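Local coordinates for PHOX (Pseudomonas fluorescens, PDB 4A9V), which hydrolyses phosphate monoesters as an alkaline phosphatase of the beta-propeller class, using a complex iron-calcium cofactor, at residues A[265-270]-A[287-292]; A[272-277]-A[387-392]; A[397-402]-A[429-434]. All coordinates share one frame; numbering follows the deposited sequence.

Contact 1. Residues A[265-270]-A[287-292]; sequences TALGRF and VYMGDD. With FEO (mu-oxo-diiron), chain S.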
loop_
_atom_site.group_PDB
_atom_site.type_symbol
_atom_site.label_atom_id
_atom_site.label_comp_id
_atom_site.label_asym_id
_atom_site.label_seq_id
_atom_site.Cartn_x
_atom_site.Cartn_y
_atom_site.Cartn_z
ATOM N N THR A 265 5.699 5.108 -15.910
ATOM C CA THR A 265 7.037 4.547 -15.778
ATOM C C THR A 265 8.083 5.529 -15.237
ATOM O O THR A 265 9.115 5.092 -14.728
ATOM C CB THR A 265 7.544 3.873 -17.070
ATOM O OG1 THR A 265 7.706 4.845 -18.114
ATOM C CG2 THR A 265 6.594 2.766 -17.516
ATOM N N ALA A 266 7.826 6.835 -15.302
ATOM C CA ALA A 266 8.764 7.797 -14.730
ATOM C C ALA A 266 8.930 7.628 -13.222
ATOM O O ALA A 266 9.911 8.099 -12.655
ATOM C CB ALA A 266 8.356 9.226 -15.055
ATOM N N LEU A 267 7.968 6.984 -12.567
ATOM C CA LEU A 267 8.016 6.796 -11.118
ATOM C C LEU A 267 8.754 5.514 -10.718
ATOM O O LEU A 267 8.953 5.263 -9.531
ATOM C CB LEU A 267 6.603 6.822 -10.518
ATOM C CG LEU A 267 6.009 8.207 -10.245
ATOM C CD1 LEU A 267 5.901 9.064 -11.503
ATOM C CD2 LEU A 267 4.646 8.067 -9.578
ATOM N N GLY A 268 9.266 4.776 -11.703
ATOM C CA GLY A 268 10.159 3.653 -11.432
ATOM C C GLY A 268 9.439 2.338 -11.180
ATOM O O GLY A 268 8.256 2.325 -10.819
ATOM N N ARG A 269 10.164 1.240 -11.375
ATOM C CA ARG A 269 9.632 -0.105 -11.186
ATOM C C ARG A 269 10.271 -0.744 -9.960
ATOM O O ARG A 269 11.500 -0.822 -9.860
ATOM C CB ARG A 269 9.910 -0.964 -12.426
ATOM C CG ARG A 269 9.527 -2.422 -12.258
ATOM C CD ARG A 269 9.567 -3.136 -13.594
ATOM N NE ARG A 269 9.539 -4.586 -13.454
ATOM C CZ ARG A 269 10.609 -5.349 -13.260
ATOM N NH1 ARG A 269 11.814 -4.814 -13.144
ATOM N NH2 ARG A 269 10.458 -6.654 -13.111
ATOM N N PHE A 270 9.431 -1.176 -9.026
ATOM C CA PHE A 270 9.837 -1.833 -7.789
ATOM C C PHE A 270 8.547 -2.289 -7.098
ATOM O O PHE A 270 7.487 -2.293 -7.727
ATOM C CB PHE A 270 10.758 -0.946 -6.899
ATOM C CG PHE A 270 10.253 0.460 -6.647
ATOM C CD1 PHE A 270 9.453 0.741 -5.549
ATOM C CD2 PHE A 270 10.775 1.528 -7.365
ATOM C CE1 PHE A 270 9.110 2.043 -5.234
ATOM C CE2 PHE A 270 10.438 2.826 -7.056
ATOM C CZ PHE A 270 9.632 3.088 -5.973
ATOM N N VAL A 287 6.078 12.883 -5.235
ATOM C CA VAL A 287 5.505 11.596 -4.848
ATOM C C VAL A 287 6.556 10.779 -4.099
ATOM O O VAL A 287 7.560 10.377 -4.682
ATOM C CB VAL A 287 5.012 10.794 -6.069
ATOM C CG1 VAL A 287 4.259 9.558 -5.601
ATOM C CG2 VAL A 287 4.160 11.655 -6.994
ATOM N N TYR A 288 6.368 10.600 -2.793
ATOM C CA TYR A 288 7.258 9.745 -1.996
ATOM C C TYR A 288 6.768 8.297 -2.046
ATOM O O TYR A 288 5.563 8.044 -1.968
ATOM C CB TYR A 288 7.301 10.216 -0.534
ATOM C CG TYR A 288 7.888 11.593 -0.331
ATOM C CD1 TYR A 288 9.257 11.785 -0.330
ATOM C CD2 TYR A 288 7.076 12.678 -0.040
ATOM C CE1 TYR A 288 9.803 13.033 -0.086
ATOM C CE2 TYR A 288 7.608 13.933 0.202
ATOM C CZ TYR A 288 8.980 14.102 0.202
ATOM O OH TYR A 288 9.539 15.338 0.447
ATOM N N MET A 289 7.693 7.349 -2.180
ATOM C CA MET A 289 7.352 5.960 -2.469
ATOM C C MET A 289 8.289 4.998 -1.747
ATOM O O MET A 289 9.502 5.059 -1.934
ATOM C CB MET A 289 7.465 5.699 -3.970
ATOM C CG MET A 289 6.448 6.454 -4.801
ATOM S SD MET A 289 6.700 6.246 -6.574
ATOM C CE MET A 289 8.178 7.235 -6.813
ATOM N N GLY A 290 7.718 3.990 -1.098
ATOM C CA GLY A 290 8.495 2.911 -0.502
ATOM C C GLY A 290 8.488 1.663 -1.369
ATOM O O GLY A 290 7.518 1.390 -2.077
ATOM N N ASP A 291 9.581 0.901 -1.292
ATOM C CA ASP A 291 9.730 -0.418 -1.915
ATOM C C ASP A 291 9.741 -1.470 -0.809
ATOM O O ASP A 291 10.708 -1.556 -0.052
ATOM C CB ASP A 291 11.064 -0.443 -2.682
ATOM C CG ASP A 291 11.288 -1.706 -3.467
ATOM O OD1 ASP A 291 10.374 -2.555 -3.560
ATOM O OD2 ASP A 291 12.385 -1.824 -4.064
ATOM N N ASP A 292 8.636 -2.197 -0.642
ATOM C CA ASP A 292 8.503 -3.078 0.516
ATOM C C ASP A 292 9.183 -4.418 0.279
ATOM O O ASP A 292 8.573 -5.398 -0.146
ATOM C CB ASP A 292 7.046 -3.274 0.920
ATOM C CG ASP A 292 6.903 -4.212 2.096
ATOM O OD1 ASP A 292 7.938 -4.567 2.699
ATOM O OD2 ASP A 292 5.759 -4.584 2.427
HETATM FE FE1 FEO S . 0.947 -4.997 0.336
HETATM FE FE2 FEO S . 3.911 -4.055 1.883
HETATM O O FEO S . 2.056 -4.590 1.890
HETATM O O HOH W 1 -0.663 -4.811 1.763
HETATM O O HOH W 2 1.317 -7.081 1.155
#
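The carbonyl oxygen of L267 is buried with no polar partner anywhere in the model, and what faces it here is a methyl group: M289 CE lies 3.4 Å from L267 O. The two side chains cross at about a right angle, and the unbranched chain of methionine can bend at its last torsion (chi3 -72°), which turns CE toward that carbonyl and sets SD 4.0 Å from L267 CB. Further along, L267 CD2 reaches V287 CG1 at 4.3 Å, so apolar packing carries this end.

G268 follows with a positive phi, where a CB would jam against the L267 carbonyl; its N bonds back to T265 O at 3.0 Å, tightening the turn.

In the beta-propeller this loop, between strands 262-264 and 276-279, lies along strand 284-290 and runs almost parallel to it. F270 is its anchor. Its CG takes the crowded position between backbone N and carbonyl carbon (chi1 50°), bringing the ring rim against the strand: CZ touches M289 CB at 3.9 Å, and CE1 approaches G290 O at 3.6 Å, both near the ring plane. The ring also stacks with H272. An alanine here would remove the ring and with it these contacts, and would probably loosen the loop on the strand.

D291 comes obliquely, its carboxylate 40° from the ring plane, with OD2 3.4 Å from F270 CB; that oxygen is in a salt bridge with R372, so its charge is answered outside the contact. The D292 side chain, CG anti to the backbone N, ends at the metals, where OD2 binds FE2 of the mu-oxo-diiron centre at 2.0 Å, while R385 pairs with OD1 and probably helps to orient the carboxylate.

Contact 2. Residues A[272-277]-A[387-392]; sequences HENAAL and EWIVVS. With CA (calcium ion), chain Q; CA (calcium ion), chain R; FEO (mu-oxo-diiron), chain S.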
loop_
_atom_site.group_PDB
_atom_site.type_symbol
_atom_site.label_atom_id
_atom_site.label_comp_id
_atom_site.label_asym_id
_atom_site.label_seq_id
_atom_site.Cartn_x
_atom_site.Cartn_y
_atom_site.Cartn_z
ATOM N N HIS A 272 6.070 -1.401 -5.139
ATOM C CA HIS A 272 5.509 -0.165 -4.599
ATOM C C HIS A 272 4.486 -0.444 -3.529
ATOM O O HIS A 272 3.502 -1.137 -3.786
ATOM C CB HIS A 272 4.806 0.604 -5.712
ATOM C CG HIS A 272 5.729 1.199 -6.735
ATOM N ND1 HIS A 272 6.247 2.441 -6.597
ATOM C CD2 HIS A 272 6.161 0.726 -7.962
ATOM C CE1 HIS A 272 6.984 2.736 -7.677
ATOM N NE2 HIS A 272 6.937 1.694 -8.509
ATOM N N GLU A 273 4.615 0.223 -2.383
ATOM C CA GLU A 273 3.587 0.169 -1.344
ATOM C C GLU A 273 2.541 1.261 -1.577
ATOM O O GLU A 273 1.423 0.970 -1.997
ATOM C CB GLU A 273 4.193 0.287 0.044
ATOM C CG GLU A 273 3.150 0.127 1.142
ATOM C CD GLU A 273 3.016 -1.292 1.656
ATOM O OE1 GLU A 273 3.932 -2.108 1.377
ATOM O OE2 GLU A 273 2.015 -1.565 2.366
ATOM N N ASN A 274 2.885 2.518 -1.299
ATOM C CA ASN A 274 1.976 3.636 -1.567
ATOM C C ASN A 274 2.700 4.785 -2.257
ATOM O O ASN A 274 3.862 4.680 -2.642
ATOM C CB ASN A 274 1.178 4.076 -0.308
ATOM C CG ASN A 274 1.863 5.167 0.503
ATOM O OD1 ASN A 274 3.090 5.219 0.606
ATOM N ND2 ASN A 274 1.060 5.965 1.200
ATOM N N ALA A 275 1.958 5.861 -2.491
ATOM C CA ALA A 275 2.452 6.996 -3.251
ATOM C C ALA A 275 1.930 8.265 -2.584
ATOM O O ALA A 275 0.746 8.573 -2.650
ATOM C CB ALA A 275 1.976 6.906 -4.693
ATOM N N ALA A 276 2.796 8.913 -1.815
ATOM C CA ALA A 276 2.404 10.032 -0.960
ATOM C C ALA A 276 2.635 11.349 -1.681
ATOM O O ALA A 276 3.772 11.689 -2.006
ATOM C CB ALA A 276 3.198 10.006 0.337
ATOM N N LEU A 277 1.560 12.088 -1.934
ATOM C CA LEU A 277 1.644 13.339 -2.690
ATOM C C LEU A 277 2.059 14.508 -1.807
ATOM O O LEU A 277 1.524 14.701 -0.718
ATOM C CB LEU A 277 0.299 13.648 -3.349
ATOM C CG LEU A 277 0.123 13.158 -4.784
ATOM C CD1 LEU A 277 0.970 13.954 -5.761
ATOM C CD2 LEU A 277 0.395 11.672 -4.906
ATOM N N GLU A 387 6.970 0.611 4.138
ATOM C CA GLU A 387 5.602 0.473 3.666
ATOM C C GLU A 387 5.011 1.867 3.451
ATOM O O GLU A 387 5.520 2.598 2.605
ATOM C CB GLU A 387 4.794 -0.498 4.534
ATOM C CG GLU A 387 5.290 -1.932 4.339
ATOM C CD GLU A 387 4.316 -2.997 4.821
ATOM O OE1 GLU A 387 4.285 -3.242 6.044
ATOM O OE2 GLU A 387 3.607 -3.623 3.988
ATOM N N TRP A 388 3.941 2.248 4.135
ATOM C CA TRP A 388 3.259 3.487 3.757
ATOM C C TRP A 388 4.024 4.727 4.160
ATOM O O TRP A 388 4.643 4.791 5.226
ATOM C CB TRP A 388 1.876 3.566 4.387
ATOM C CG TRP A 388 0.885 2.584 3.842
ATOM C CD1 TRP A 388 1.035 1.214 3.679
ATOM C CD2 TRP A 388 -0.532 2.840 3.640
ATOM N NE1 TRP A 388 -0.165 0.633 3.368
ATOM C CE2 TRP A 388 -1.152 1.553 3.381
ATOM C CE3 TRP A 388 -1.339 3.964 3.750
ATOM C CZ2 TRP A 388 -2.517 1.421 3.194
ATOM C CZ3 TRP A 388 -2.718 3.810 3.588
ATOM C CH2 TRP A 388 -3.288 2.568 3.323
ATOM N N ILE A 389 3.853 5.770 3.348
ATOM C CA ILE A 389 4.367 7.107 3.616
ATOM C C ILE A 389 3.201 8.090 3.622
ATOM O O ILE A 389 2.294 7.995 2.779
ATOM C CB ILE A 389 5.405 7.506 2.544
ATOM C CG1 ILE A 389 6.573 6.515 2.563
ATOM C CG2 ILE A 389 5.901 8.926 2.781
ATOM C CD1 ILE A 389 7.552 6.672 1.418
ATOM N N VAL A 390 3.232 9.046 4.552
ATOM C CA VAL A 390 2.249 10.127 4.559
ATOM C C VAL A 390 2.957 11.447 4.837
ATOM O O VAL A 390 4.036 11.482 5.432
ATOM C CB VAL A 390 1.125 9.908 5.608
ATOM C CG1 VAL A 390 0.252 8.725 5.221
ATOM C CG2 VAL A 390 1.703 9.752 7.010
ATOM N N VAL A 391 2.310 12.525 4.433
ATOM C CA VAL A 391 2.823 13.874 4.593
ATOM C C VAL A 391 1.833 14.646 5.474
ATOM O O VAL A 391 0.645 14.722 5.159
ATOM C CB VAL A 391 2.949 14.565 3.214
ATOM C CG1 VAL A 391 3.444 15.991 3.382
ATOM C CG2 VAL A 391 3.883 13.777 2.300
ATOM N N SER A 392 2.298 15.230 6.569
ATOM C CA SER A 392 1.394 15.979 7.438
ATOM C C SER A 392 0.774 17.141 6.679
ATOM O O SER A 392 1.493 17.966 6.132
ATOM C CB SER A 392 2.141 16.534 8.635
ATOM O OG SER A 392 1.331 17.475 9.305
HETATM CA CA CA Q . 0.866 -3.203 3.526
HETATM CA CA CA R . 2.880 -5.326 5.736
HETATM FE FE1 FEO S . 0.947 -4.997 0.336
HETATM FE FE2 FEO S . 3.911 -4.055 1.883
HETATM O O FEO S . 2.056 -4.590 1.890
HETATM O O HOH W 3 5.240 3.678 0.092
HETATM O O HOH W 4 -0.829 -1.896 2.209
HETATM O O HOH W 1 -0.663 -4.811 1.763
HETATM O O HOH W 5 -1.285 -3.302 4.775
HETATM O O HOH W 6 0.850 -5.745 4.195
HETATM O O HOH W 7 3.169 -7.026 4.074
#
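Three metal bonds grip E387 OE2: it binds FE2 of the mu-oxo-diiron group at 2.2 Å and both calcium ions. This carboxylate bridges the iron and calcium ions of the cofactor held in the beta-propeller, where segments 272-277 and 387-392 run nearly parallel. OE1 joins OE2 on the calcium of chain R, and so many cations would probably keep the group ionised. The carboxylate plane of E273 is turned 85° from that of E387; bent at chi2 (93°), E273 sends OE1 to FE2 (2.0 Å) and OE2 to the calcium of chain Q (2.3 Å). FE2, which both oxygens bind, probably offsets the repulsion between E273 OE1 and E387 OE2, 3.0 Å apart. W388 adds a second shell, since its NE1 donates to a water that is itself a ligand of the chain Q calcium.

Beyond the metals N274 clasps the backbone of I389 at both ends of its amide, a fit for asparagine, which carries acceptor and donor together. I389 N reaches OD1 at 2.9 Å from above the carbonyl plane. ND2 gives the straighter bond (171°), meeting a lone pair of I389 O, also at 2.9 Å. The single methyl of A276 packs close to the I389 backbone, with its CB 3.8 Å from I389 CG2.

Contact 3. Residues A[397-402]-A[429-434]; sequences QVYCTL and ILRWRT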
loop_
_atom_site.group_PDB
_atom_site.type_symbol
_atom_site.label_atom_id
_atom_site.label_comp_id
_atom_site.label_asym_id
_atom_site.label_seq_id
_atom_site.Cartn_x
_atom_site.Cartn_y
_atom_site.Cartn_z
ATOM N N GLN A 397 5.779 17.436 7.385
ATOM C CA GLN A 397 6.725 16.394 7.766
ATOM C C GLN A 397 6.247 15.030 7.286
ATOM O O GLN A 397 5.041 14.776 7.172
ATOM C CB GLN A 397 6.961 16.393 9.278
ATOM C CG GLN A 397 7.703 17.629 9.774
ATOM C CD GLN A 397 8.325 17.444 11.146
ATOM O OE1 GLN A 397 9.368 16.813 11.285
ATOM N NE2 GLN A 397 7.620 17.890 12.174
ATOM N N VAL A 398 7.203 14.187 6.924
ATOM C CA VAL A 398 6.903 12.975 6.185
ATOM C C VAL A 398 7.176 11.783 7.109
ATOM O O VAL A 398 8.176 11.767 7.826
ATOM C CB VAL A 398 7.793 12.888 4.924
ATOM C CG1 VAL A 398 7.374 11.724 4.052
ATOM C CG2 VAL A 398 7.722 14.193 4.144
ATOM N N TYR A 399 6.273 10.801 7.096
ATOM C CA TYR A 399 6.335 9.643 7.988
ATOM C C TYR A 399 6.279 8.381 7.145
ATOM O O TYR A 399 5.504 8.307 6.188
ATOM C CB TYR A 399 5.144 9.648 8.953
ATOM C CG TYR A 399 5.101 10.839 9.881
ATOM C CD1 TYR A 399 4.779 12.106 9.408
ATOM C CD2 TYR A 399 5.356 10.696 11.235
ATOM C CE1 TYR A 399 4.806 13.210 10.240
ATOM C CE2 TYR A 399 5.348 11.784 12.081
ATOM C CZ TYR A 399 5.077 13.041 11.587
ATOM O OH TYR A 399 5.140 14.114 12.437
ATOM N N CYS A 400 7.100 7.393 7.494
ATOM C CA CYS A 400 7.210 6.156 6.737
ATOM C C CYS A 400 7.319 5.000 7.724
ATOM O O CYS A 400 8.191 5.001 8.596
ATOM C CB CYS A 400 8.480 6.197 5.879
ATOM S SG CYS A 400 8.757 4.744 4.842
ATOM N N THR A 401 6.471 3.991 7.567
ATOM C CA THR A 401 6.639 2.790 8.367
ATOM C C THR A 401 7.775 1.936 7.810
ATOM O O THR A 401 7.976 1.840 6.592
ATOM C CB THR A 401 5.342 1.973 8.439
ATOM O OG1 THR A 401 4.880 1.716 7.114
ATOM C CG2 THR A 401 4.278 2.707 9.231
ATOM N N LEU A 402 8.542 1.366 8.727
ATOM C CA LEU A 402 9.563 0.379 8.420
ATOM C C LEU A 402 9.149 -0.858 9.205
ATOM O O LEU A 402 9.285 -0.902 10.437
ATOM C CB LEU A 402 10.932 0.902 8.870
ATOM C CG LEU A 402 11.412 2.208 8.220
ATOM C CD1 LEU A 402 12.712 2.676 8.859
ATOM C CD2 LEU A 402 11.600 1.994 6.724
ATOM N N ILE A 429 8.703 3.701 13.046
ATOM C CA ILE A 429 8.197 4.737 12.147
ATOM C C ILE A 429 9.236 5.843 12.030
ATOM O O ILE A 429 9.657 6.450 13.031
ATOM C CB ILE A 429 6.842 5.319 12.598
ATOM C CG1 ILE A 429 5.818 4.191 12.741
ATOM C CG2 ILE A 429 6.381 6.368 11.595
ATOM C CD1 ILE A 429 4.451 4.648 13.212
ATOM N N LEU A 430 9.663 6.065 10.795
ATOM C CA LEU A 430 10.657 7.047 10.421
ATOM C C LEU A 430 9.976 8.351 10.005
ATOM O O LEU A 430 8.951 8.325 9.328
ATOM C CB LEU A 430 11.450 6.469 9.249
ATOM C CG LEU A 430 12.393 7.373 8.470
ATOM C CD1 LEU A 430 13.544 7.860 9.333
ATOM C CD2 LEU A 430 12.910 6.618 7.260
ATOM N N ARG A 431 10.513 9.481 10.458
ATOM C CA ARG A 431 10.034 10.799 10.070
ATOM C C ARG A 431 11.170 11.570 9.426
ATOM O O ARG A 431 12.310 11.489 9.886
ATOM C CB ARG A 431 9.516 11.547 11.307
ATOM C CG ARG A 431 9.234 13.021 11.083
ATOM C CD ARG A 431 8.403 13.625 12.202
ATOM N NE ARG A 431 9.043 13.478 13.502
ATOM C CZ ARG A 431 8.431 13.688 14.665
ATOM N NH1 ARG A 431 7.174 14.108 14.693
ATOM N NH2 ARG A 431 9.076 13.455 15.797
ATOM N N TRP A 432 10.856 12.390 8.426
ATOM C CA TRP A 432 11.808 13.393 7.972
ATOM C C TRP A 432 11.160 14.721 7.723
ATOM O O TRP A 432 9.960 14.832 7.451
ATOM C CB TRP A 432 12.640 12.946 6.757
ATOM C CG TRP A 432 11.865 12.612 5.508
ATOM C CD1 TRP A 432 11.559 13.443 4.435
ATOM C CD2 TRP A 432 11.424 11.286 5.097
ATOM N NE1 TRP A 432 10.962 12.730 3.426
ATOM C CE2 TRP A 432 10.856 11.424 3.764
ATOM C CE3 TRP A 432 11.479 10.036 5.673
ATOM C CZ2 TRP A 432 10.362 10.332 3.060
ATOM C CZ3 TRP A 432 10.960 8.950 4.974
ATOM C CH2 TRP A 432 10.390 9.099 3.711
ATOM N N ARG A 433 11.982 15.754 7.853
ATOM C CA ARG A 433 11.606 17.134 7.588
ATOM C C ARG A 433 12.500 17.682 6.482
ATOM O O ARG A 433 13.719 17.809 6.640
ATOM C CB ARG A 433 11.754 17.984 8.840
ATOM C CG ARG A 433 11.342 19.426 8.619
ATOM C CD ARG A 433 11.428 20.220 9.899
ATOM N NE ARG A 433 10.972 21.585 9.696
ATOM C CZ ARG A 433 10.877 22.489 10.662
ATOM N NH1 ARG A 433 11.197 22.170 11.907
ATOM N NH2 ARG A 433 10.404 23.691 10.385
ATOM N N THR A 434 11.899 17.904 5.324
ATOM C CA THR A 434 12.623 18.376 4.163
ATOM C C THR A 434 13.206 19.771 4.421
ATOM O O THR A 434 12.583 20.611 5.073
ATOM C CB THR A 434 11.692 18.354 2.932
ATOM O OG1 THR A 434 12.462 18.465 1.730
ATOM C CG2 THR A 434 10.631 19.442 3.003
#
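W432 takes the crowded first torsion (chi1 60°), with CG between the backbone N and carbonyl carbon, which lays the indole over V398; R431 runs extended until a bend at chi3 (58°) turns its guanidinium to the hydroxyl of Y399. Both pairs sit on neighbouring antiparallel strands of a beta-propeller sheet, 398-402 and 428-434. V398 and W432 form a hydrogen-bonded pair, with V398 N to W432 O at 2.9 Å and W432 N to V398 O at 2.8 Å; C400 and L430 repeat the pattern.

The V398-W432 face is largely apolar. V398 CB stands over the five-membered ring, 3.6 Å from its centroid, in a CH-pi contact, and CG1 reaches W432 CZ2 at 3.4 Å, so the branched valine covers one face of the indole from the pyrrole ring to CZ2, while C400 CB touches the far rim at CZ3. The indole NE1 is buried with no partner in the model, and the ring of Y288 meets W432 edge to face.

On the face of Y399 and R431 the two side chains lie alongside, pointing the same way. R431 CG stands over one face of the phenol near its rim, CD lies 3.4 Å from Y399 CZ, and NH1 donates to Y399 OH at 3.0 Å, nearly within the guanidinium plane. The charge is answered elsewhere: R431 NE pairs with D447, and NH1 also bonds P516 O. T401, its hydroxyl bonded to D479 O, leaves its methyl for the neighbour: T401 CG2 lies 4.1 Å from I429 CG1.

In the fold
Each of the three contacts reaches the same antiparallel sheet, which leads in to the iron-calcium cofactor. Contacts 1 and 2, with centres about 10 Å apart, share FE2, and D292 OD2 and E387 OE2 come within 2.8 Å as ligands of that iron; a probable hydrogen bond between Y288 O and A276 N, 2.9 Å apart, joins their strands. Contact 3 begins at strand 398-402, the neighbour of strand 386-391 in the sheet, again about 10 Å between centres, tied by probable backbone hydrogen bonds V390 O to Y399 N (2.9 Å) and S392 N to Q397 O (2.8 Å). Contacts 1 and 3 are about 16 Å apart at their centres yet touch through Y288. The T401 side chain of contact 3 comes within about 3 Å of that of E387.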